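Local coordinates for probable sugar ABC transporter, sugar-binding protein (Streptococcus pneumoniae, PDB 2W7Y) that binds the blood group A-trisaccharide as the extracellular solute-binding protein of a probable sugar ABC transporter, at residues F211-L225 with K382-G394. Residues are numbered along the deposited sequence; the frame is centred on the assembly and turned at random.
Sequences FNTVLGTTENGRKLL and KAVVPTVSDVWGG
N212 faces V388 where helix 211-215 passes helix 388-392, their axes 12.1 Å apart at closest and inclined at 69°, while G216 lies against V385 of strand 383-385 and L225 against V391. The carboxamide of N212 bridges the turn from strand to helix: ND2 donates to P386 O at 2.9 Å, tilted slightly out of the amide plane, and OD1 accepts from V388 N at 3.0 Å, the N-H tilted 35° from the carbonyl plane. With CG swung away from the backbone N (chi1 -150°), the amide reaches both backbone groups, and V385 CG2 lies alongside its ND2. T387 N-caps the helix through OG1, which accepts from D390 N. W392 NE1 donates to L224 O at 3.0 Å, with the acceptor in the indole plane; K227 O is a second, weak acceptor. L225 CD2 sits over one face of the six-membered ring, 4.0 Å from its centroid, a CH-pi contact, while CD1 of the same leucine meets V385 CG1. L215 CD2 touches W392 CH2 at 3.6 Å, and F211, edge-to-face with F239, brings CE2 near W392 CZ3. Beside the strand, R222 NE passes A383 CB and bonds G216 O at 3.0 Å from above the carbonyl plane; its NH1 pairs with E219. G216 CA rests against V385 CG1. Strand 383-385 pairs in parallel with strand 302-306, and the helices cover the face of the strand from which A383 and V385 point. Since N212 satisfies the P386 carbonyl just before the helix and the V388 N-H in its first turn, it probably helps fix the turn carrying T387, whose side chain lies about 7 Å from the bound N-acetylgalactosamine.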
ATOM      1  N   PHE A 211       0.477   8.334  10.481  1.00 23.11           N
ATOM      2  CA  PHE A 211       1.267   9.528  10.152  1.00 23.17           C
ATOM      3  C   PHE A 211       0.863  10.112   8.793  1.00 23.22           C
ATOM      4  O   PHE A 211       0.654  11.320   8.670  1.00 23.21           O
ATOM      5  CB  PHE A 211       2.771   9.214  10.171  1.00 23.10           C
ATOM      6  CG  PHE A 211       3.649  10.365   9.717  1.00 23.21           C
ATOM      7  CD1 PHE A 211       3.949  11.420  10.579  1.00 23.11           C
ATOM      8  CD2 PHE A 211       4.183  10.386   8.427  1.00 22.91           C
ATOM      9  CE1 PHE A 211       4.761  12.487  10.157  1.00 23.13           C
ATOM     10  CE2 PHE A 211       4.994  11.439   8.000  1.00 23.10           C
ATOM     11  CZ  PHE A 211       5.286  12.492   8.864  1.00 22.98           C
ATOM     12  N   ASN A 212       0.765   9.241   7.791  1.00 23.10           N
ATOM     13  CA  ASN A 212       0.389   9.605   6.429  1.00 23.12           C
ATOM     14  C   ASN A 212      -0.935  10.357   6.373  1.00 23.11           C
ATOM     15  O   ASN A 212      -1.066  11.354   5.656  1.00 23.04           O
ATOM     16  CB  ASN A 212       0.276   8.333   5.581  1.00 23.26           C
ATOM     17  CG  ASN A 212       0.606   8.554   4.109  1.00 23.27           C
ATOM     18  OD1 ASN A 212       1.145   7.661   3.463  1.00 23.92           O
ATOM     19  ND2 ASN A 212       0.268   9.721   3.570  1.00 23.40           N
ATOM     20  N   THR A 213      -1.907   9.873   7.144  1.00 23.08           N
ATOM     21  CA  THR A 213      -3.260  10.420   7.112  1.00 22.98           C
ATOM     22  C   THR A 213      -3.462  11.636   8.016  1.00 23.00           C
ATOM     23  O   THR A 213      -4.257  12.516   7.684  1.00 22.92           O
ATOM     24  CB  THR A 213      -4.339   9.340   7.385  1.00 22.88           C
ATOM     25  OG1 THR A 213      -4.035   8.622   8.590  1.00 23.19           O
ATOM     26  CG2 THR A 213      -4.408   8.361   6.231  1.00 22.64           C
ATOM     27  N   VAL A 214      -2.745  11.694   9.140  1.00 23.09           N
ATOM     28  CA  VAL A 214      -2.880  12.827  10.069  1.00 23.34           C
ATOM     29  C   VAL A 214      -2.202  14.075   9.508  1.00 23.51           C
ATOM     30  O   VAL A 214      -2.604  15.199   9.807  1.00 23.80           O
ATOM     31  CB  VAL A 214      -2.404  12.497  11.526  1.00 23.33           C
ATOM     32  CG1 VAL A 214      -0.882  12.520  11.649  1.00 23.32           C
ATOM     33  CG2 VAL A 214      -3.039  13.459  12.529  1.00 23.23           C
ATOM     34  N   LEU A 215      -1.182  13.863   8.680  1.00 23.63           N
ATOM     35  CA  LEU A 215      -0.538  14.940   7.947  1.00 23.61           C
ATOM     36  C   LEU A 215      -1.527  15.547   6.945  1.00 23.62           C
ATOM     37  O   LEU A 215      -1.575  16.764   6.775  1.00 23.86           O
ATOM     38  CB  LEU A 215       0.721  14.417   7.244  1.00 23.60           C
ATOM     39  CG  LEU A 215       1.783  15.401   6.739  1.00 23.63           C
ATOM     40  CD1 LEU A 215       2.439  16.175   7.878  1.00 23.37           C
ATOM     41  CD2 LEU A 215       2.833  14.650   5.943  1.00 23.87           C
ATOM     42  N   GLY A 216      -2.338  14.697   6.316  1.00 23.63           N
ATOM     43  CA  GLY A 216      -3.354  15.141   5.357  1.00 23.54           C
ATOM     44  C   GLY A 216      -4.573  15.826   5.962  1.00 23.43           C
ATOM     45  O   GLY A 216      -5.578  16.028   5.281  1.00 23.35           O
ATOM     46  N   THR A 217      -4.471  16.193   7.237  1.00 23.42           N
ATOM     47  CA  THR A 217      -5.565  16.813   7.977  1.00 23.32           C
ATOM     48  C   THR A 217      -5.558  18.346   7.824  1.00 23.28           C
ATOM     49  O   THR A 217      -6.535  19.019   8.167  1.00 23.16           O
ATOM     50  CB  THR A 217      -5.532  16.373   9.473  1.00 23.32           C
ATOM     51  OG1 THR A 217      -6.864  16.171   9.957  1.00 23.65           O
ATOM     52  CG2 THR A 217      -4.794  17.375  10.354  1.00 23.43           C
ATOM     53  N   THR A 218      -4.447  18.879   7.313  1.00 23.16           N
ATOM     54  CA  THR A 218      -4.328  20.302   6.995  1.00 23.24           C
ATOM     55  C   THR A 218      -3.887  20.484   5.544  1.00 23.23           C
ATOM     56  O   THR A 218      -3.333  19.562   4.941  1.00 23.01           O
ATOM     57  CB  THR A 218      -3.309  21.035   7.910  1.00 23.28           C
ATOM     58  OG1 THR A 218      -1.997  20.502   7.695  1.00 23.36           O
ATOM     59  CG2 THR A 218      -3.684  20.913   9.387  1.00 23.24           C
ATOM     60  N   GLU A 219      -4.131  21.677   4.997  1.00 23.20           N
ATOM     61  CA  GLU A 219      -3.696  22.033   3.644  1.00 23.25           C
ATOM     62  C   GLU A 219      -2.176  21.960   3.486  1.00 23.21           C
ATOM     63  O   GLU A 219      -1.679  21.420   2.496  1.00 23.20           O
ATOM     64  CB  GLU A 219      -4.196  23.430   3.257  1.00 23.35           C
ATOM     65  CG  GLU A 219      -5.686  23.510   2.902  1.00 23.77           C
ATOM     66  CD  GLU A 219      -6.030  22.889   1.545  1.00 24.45           C
ATOM     67  OE1 GLU A 219      -7.232  22.874   1.192  1.00 24.34           O
ATOM     68  OE2 GLU A 219      -5.112  22.414   0.831  1.00 24.61           O
ATOM     69  N   ASN A 220      -1.451  22.499   4.467  1.00 23.21           N
ATOM     70  CA  ASN A 220       0.016  22.489   4.474  1.00 23.20           C
ATOM     71  C   ASN A 220       0.613  21.083   4.499  1.00 23.17           C
ATOM     72  O   ASN A 220       1.638  20.826   3.868  1.00 23.14           O
ATOM     73  CB  ASN A 220       0.556  23.300   5.656  1.00 23.26           C
ATOM     74  CG  ASN A 220       0.285  24.792   5.526  1.00 23.13           C
ATOM     75  OD1 ASN A 220       0.110  25.317   4.426  1.00 23.21           O
ATOM     76  ND2 ASN A 220       0.258  25.483   6.657  1.00 23.06           N
ATOM     77  N   GLY A 221      -0.036  20.182   5.235  1.00 23.24           N
ATOM     78  CA  GLY A 221       0.362  18.781   5.286  1.00 23.12           C
ATOM     79  C   GLY A 221       0.084  18.031   3.994  1.00 23.12           C
ATOM     80  O   GLY A 221       0.830  17.120   3.634  1.00 23.33           O
ATOM     81  N   ARG A 222      -0.990  18.410   3.302  1.00 23.08           N
ATOM     82  CA  ARG A 222      -1.358  17.802   2.019  1.00 23.11           C
ATOM     83  C   ARG A 222      -0.387  18.166   0.893  1.00 23.13           C
ATOM     84  O   ARG A 222      -0.025  17.314   0.083  1.00 23.08           O
ATOM     85  CB  ARG A 222      -2.786  18.189   1.618  1.00 23.19           C
ATOM     86  CG  ARG A 222      -3.878  17.547   2.457  1.00 23.19           C
ATOM     87  CD  ARG A 222      -5.267  18.010   2.027  1.00 23.23           C
ATOM     88  NE  ARG A 222      -6.194  17.980   3.156  1.00 23.73           N
ATOM     89  CZ  ARG A 222      -6.854  19.034   3.632  1.00 23.52           C
ATOM     90  NH1 ARG A 222      -6.725  20.226   3.064  1.00 23.39           N
ATOM     91  NH2 ARG A 222      -7.665  18.889   4.673  1.00 23.60           N
ATOM     92  N   LYS A 223       0.033  19.430   0.843  1.00 23.21           N
ATOM     93  CA  LYS A 223       0.969  19.880  -0.191  1.00 23.22           C
ATOM     94  C   LYS A 223       2.398  19.369   0.042  1.00 23.18           C
ATOM     95  O   LYS A 223       3.188  19.265  -0.898  1.00 23.18           O
ATOM     96  CB  LYS A 223       0.922  21.404  -0.376  1.00 23.28           C
ATOM     97  CG  LYS A 223       1.308  22.232   0.840  1.00 23.55           C
ATOM     98  CD  LYS A 223       1.224  23.721   0.513  1.00 23.64           C
ATOM     99  CE  LYS A 223       1.706  24.583   1.671  1.00 23.55           C
ATOM    100  NZ  LYS A 223       1.589  26.039   1.377  1.00 23.66           N
ATOM    101  N   LEU A 224       2.713  19.054   1.296  1.00 23.18           N
ATOM    102  CA  LEU A 224       3.931  18.323   1.647  1.00 23.25           C
ATOM    103  C   LEU A 224       3.988  16.973   0.940  1.00 23.32           C
ATOM    104  O   LEU A 224       5.047  16.561   0.472  1.00 23.40           O
ATOM    105  CB  LEU A 224       4.007  18.111   3.166  1.00 23.24           C
ATOM    106  CG  LEU A 224       5.056  18.822   4.032  1.00 23.20           C
ATOM    107  CD1 LEU A 224       5.343  20.265   3.604  1.00 22.78           C
ATOM    108  CD2 LEU A 224       4.647  18.753   5.497  1.00 22.59           C
ATOM    109  N   LEU A 225       2.837  16.301   0.866  1.00 23.44           N
ATOM    110  CA  LEU A 225       2.698  15.006   0.195  1.00 23.55           C
ATOM    111  C   LEU A 225       2.436  15.108  -1.319  1.00 23.55           C
ATOM    112  O   LEU A 225       2.074  14.116  -1.954  1.00 23.74           O
ATOM    113  CB  LEU A 225       1.597  14.174   0.871  1.00 23.49           C
ATOM    114  CG  LEU A 225       1.849  13.658   2.295  1.00 23.63           C
ATOM    115  CD1 LEU A 225       0.520  13.318   2.974  1.00 22.94           C
ATOM    116  CD2 LEU A 225       2.779  12.439   2.293  1.00 23.53           C
ATOM    117  N   LYS A 382     -13.299  12.847   2.524  1.00 23.29           N
ATOM    118  CA  LYS A 382     -13.206  14.306   2.480  1.00 23.30           C
ATOM    119  C   LYS A 382     -11.863  14.745   1.900  1.00 23.25           C
ATOM    120  O   LYS A 382     -11.785  15.718   1.157  1.00 23.27           O
ATOM    121  CB  LYS A 382     -13.380  14.903   3.878  1.00 23.34           C
ATOM    122  CG  LYS A 382     -14.766  14.738   4.485  1.00 23.78           C
ATOM    123  CD  LYS A 382     -14.800  15.343   5.880  1.00 24.28           C
ATOM    124  CE  LYS A 382     -15.917  14.752   6.735  1.00 24.45           C
ATOM    125  NZ  LYS A 382     -15.661  15.000   8.189  1.00 24.66           N
ATOM    126  N   ALA A 383     -10.809  14.020   2.256  1.00 23.39           N
ATOM    127  CA  ALA A 383      -9.475  14.260   1.724  1.00 23.42           C
ATOM    128  C   ALA A 383      -8.794  12.938   1.451  1.00 23.47           C
ATOM    129  O   ALA A 383      -8.983  11.961   2.179  1.00 23.60           O
ATOM    130  CB  ALA A 383      -8.645  15.095   2.692  1.00 23.40           C
ATOM    131  N   VAL A 384      -7.994  12.908   0.397  1.00 23.55           N
ATOM    132  CA  VAL A 384      -7.277  11.702   0.041  1.00 23.43           C
ATOM    133  C   VAL A 384      -5.794  12.025  -0.206  1.00 23.41           C
ATOM    134  O   VAL A 384      -5.466  13.012  -0.881  1.00 23.50           O
ATOM    135  CB  VAL A 384      -7.997  10.963  -1.130  1.00 23.56           C
ATOM    136  CG1 VAL A 384      -7.285  11.143  -2.475  1.00 23.82           C
ATOM    137  CG2 VAL A 384      -8.229   9.503  -0.780  1.00 23.46           C
ATOM    138  N   VAL A 385      -4.915  11.215   0.386  1.00 23.10           N
ATOM    139  CA  VAL A 385      -3.462  11.400   0.290  1.00 23.13           C
ATOM    140  C   VAL A 385      -2.764  10.217  -0.403  1.00 23.11           C
ATOM    141  O   VAL A 385      -3.287   9.103  -0.393  1.00 23.03           O
ATOM    142  CB  VAL A 385      -2.800  11.654   1.691  1.00 23.10           C
ATOM    143  CG1 VAL A 385      -3.254  12.984   2.279  1.00 23.04           C
ATOM    144  CG2 VAL A 385      -3.072  10.508   2.662  1.00 23.09           C
ATOM    145  N   PRO A 386      -1.593  10.463  -1.033  1.00 23.13           N
ATOM    146  CA  PRO A 386      -0.790   9.352  -1.535  1.00 23.13           C
ATOM    147  C   PRO A 386       0.091   8.781  -0.420  1.00 23.08           C
ATOM    148  O   PRO A 386       0.200   9.384   0.650  1.00 23.21           O
ATOM    149  CB  PRO A 386       0.069  10.007  -2.620  1.00 22.96           C
ATOM    150  CG  PRO A 386       0.256  11.408  -2.151  1.00 23.10           C
ATOM    151  CD  PRO A 386      -0.967  11.769  -1.328  1.00 23.19           C
ATOM    152  N   THR A 387       0.709   7.632  -0.658  1.00 23.07           N
ATOM    153  CA  THR A 387       1.591   7.041   0.350  1.00 23.20           C
ATOM    154  C   THR A 387       2.917   7.787   0.391  1.00 23.39           C
ATOM    155  O   THR A 387       3.425   8.226  -0.652  1.00 23.44           O
ATOM    156  CB  THR A 387       1.881   5.551   0.094  1.00 23.01           C
ATOM    157  OG1 THR A 387       2.394   5.389  -1.234  1.00 23.40           O
ATOM    158  CG2 THR A 387       0.632   4.708   0.270  1.00 22.91           C
ATOM    159  N   VAL A 388       3.460   7.932   1.599  1.00 23.31           N
ATOM    160  CA  VAL A 388       4.813   8.450   1.817  1.00 23.37           C
ATOM    161  C   VAL A 388       5.810   7.786   0.858  1.00 23.42           C
ATOM    162  O   VAL A 388       6.659   8.462   0.270  1.00 23.55           O
ATOM    163  CB  VAL A 388       5.265   8.247   3.298  1.00 23.38           C
ATOM    164  CG1 VAL A 388       6.781   8.385   3.449  1.00 23.43           C
ATOM    165  CG2 VAL A 388       4.540   9.222   4.223  1.00 23.19           C
ATOM    166  N   SER A 389       5.675   6.471   0.698  1.00 23.24           N
ATOM    167  CA  SER A 389       6.529   5.676  -0.181  1.00 23.33           C
ATOM    168  C   SER A 389       6.520   6.141  -1.639  1.00 23.20           C
ATOM    169  O   SER A 389       7.568   6.204  -2.274  1.00 23.25           O
ATOM    170  CB  SER A 389       6.122   4.201  -0.102  1.00 23.40           C
ATOM    171  OG  SER A 389       7.109   3.375  -0.691  1.00 24.38           O
ATOM    172  N   ASP A 390       5.336   6.463  -2.160  1.00 23.36           N
ATOM    173  CA  ASP A 390       5.176   6.880  -3.557  1.00 23.21           C
ATOM    174  C   ASP A 390       5.794   8.242  -3.831  1.00 23.11           C
ATOM    175  O   ASP A 390       6.491   8.436  -4.831  1.00 22.99           O
ATOM    176  CB  ASP A 390       3.692   6.903  -3.946  1.00 23.28           C
ATOM    177  CG  ASP A 390       3.169   5.537  -4.370  1.00 23.69           C
ATOM    178  OD1 ASP A 390       1.981   5.456  -4.747  1.00 24.52           O
ATOM    179  OD2 ASP A 390       3.936   4.550  -4.338  1.00 23.32           O
ATOM    180  N   VAL A 391       5.539   9.177  -2.926  1.00 23.06           N
ATOM    181  CA  VAL A 391       5.885  10.574  -3.135  1.00 23.13           C
ATOM    182  C   VAL A 391       7.279  10.930  -2.581  1.00 23.08           C
ATOM    183  O   VAL A 391       7.984  11.759  -3.159  1.00 22.92           O
ATOM    184  CB  VAL A 391       4.745  11.514  -2.606  1.00 23.11           C
ATOM    185  CG1 VAL A 391       4.568  11.394  -1.084  1.00 23.43           C
ATOM    186  CG2 VAL A 391       4.968  12.958  -3.031  1.00 23.12           C
ATOM    187  N   TRP A 392       7.682  10.285  -1.484  1.00 23.12           N
ATOM    188  CA  TRP A 392       8.974  10.588  -0.858  1.00 23.04           C
ATOM    189  C   TRP A 392      10.024   9.480  -1.013  1.00 23.13           C
ATOM    190  O   TRP A 392      11.196   9.679  -0.678  1.00 23.20           O
ATOM    191  CB  TRP A 392       8.804  10.973   0.621  1.00 22.88           C
ATOM    192  CG  TRP A 392       7.895  12.162   0.879  1.00 22.66           C
ATOM    193  CD1 TRP A 392       7.505  13.120  -0.020  1.00 22.61           C
ATOM    194  CD2 TRP A 392       7.294  12.523   2.130  1.00 22.61           C
ATOM    195  NE1 TRP A 392       6.685  14.040   0.589  1.00 22.53           N
ATOM    196  CE2 TRP A 392       6.542  13.700   1.909  1.00 22.93           C
ATOM    197  CE3 TRP A 392       7.313  11.963   3.416  1.00 22.75           C
ATOM    198  CZ2 TRP A 392       5.815  14.325   2.930  1.00 22.73           C
ATOM    199  CZ3 TRP A 392       6.589  12.587   4.428  1.00 22.59           C
ATOM    200  CH2 TRP A 392       5.849  13.754   4.174  1.00 22.38           C
ATOM    201  N   GLY A 393       9.607   8.324  -1.521  1.00 23.17           N
ATOM    202  CA  GLY A 393      10.533   7.228  -1.800  1.00 23.19           C
ATOM    203  C   GLY A 393      10.605   6.188  -0.702  1.00 23.14           C
ATOM    204  O   GLY A 393      10.162   6.430   0.420  1.00 23.09           O
ATOM    205  N   GLY A 394      11.188   5.036  -1.035  1.00 23.19           N
ATOM    206  CA  GLY A 394      11.272   3.891  -0.126  1.00 23.30           C
ATOM    207  C   GLY A 394      12.140   4.077   1.108  1.00 23.30           C
ATOM    208  O   GLY A 394      11.854   3.499   2.160  1.00 23.42           O
TER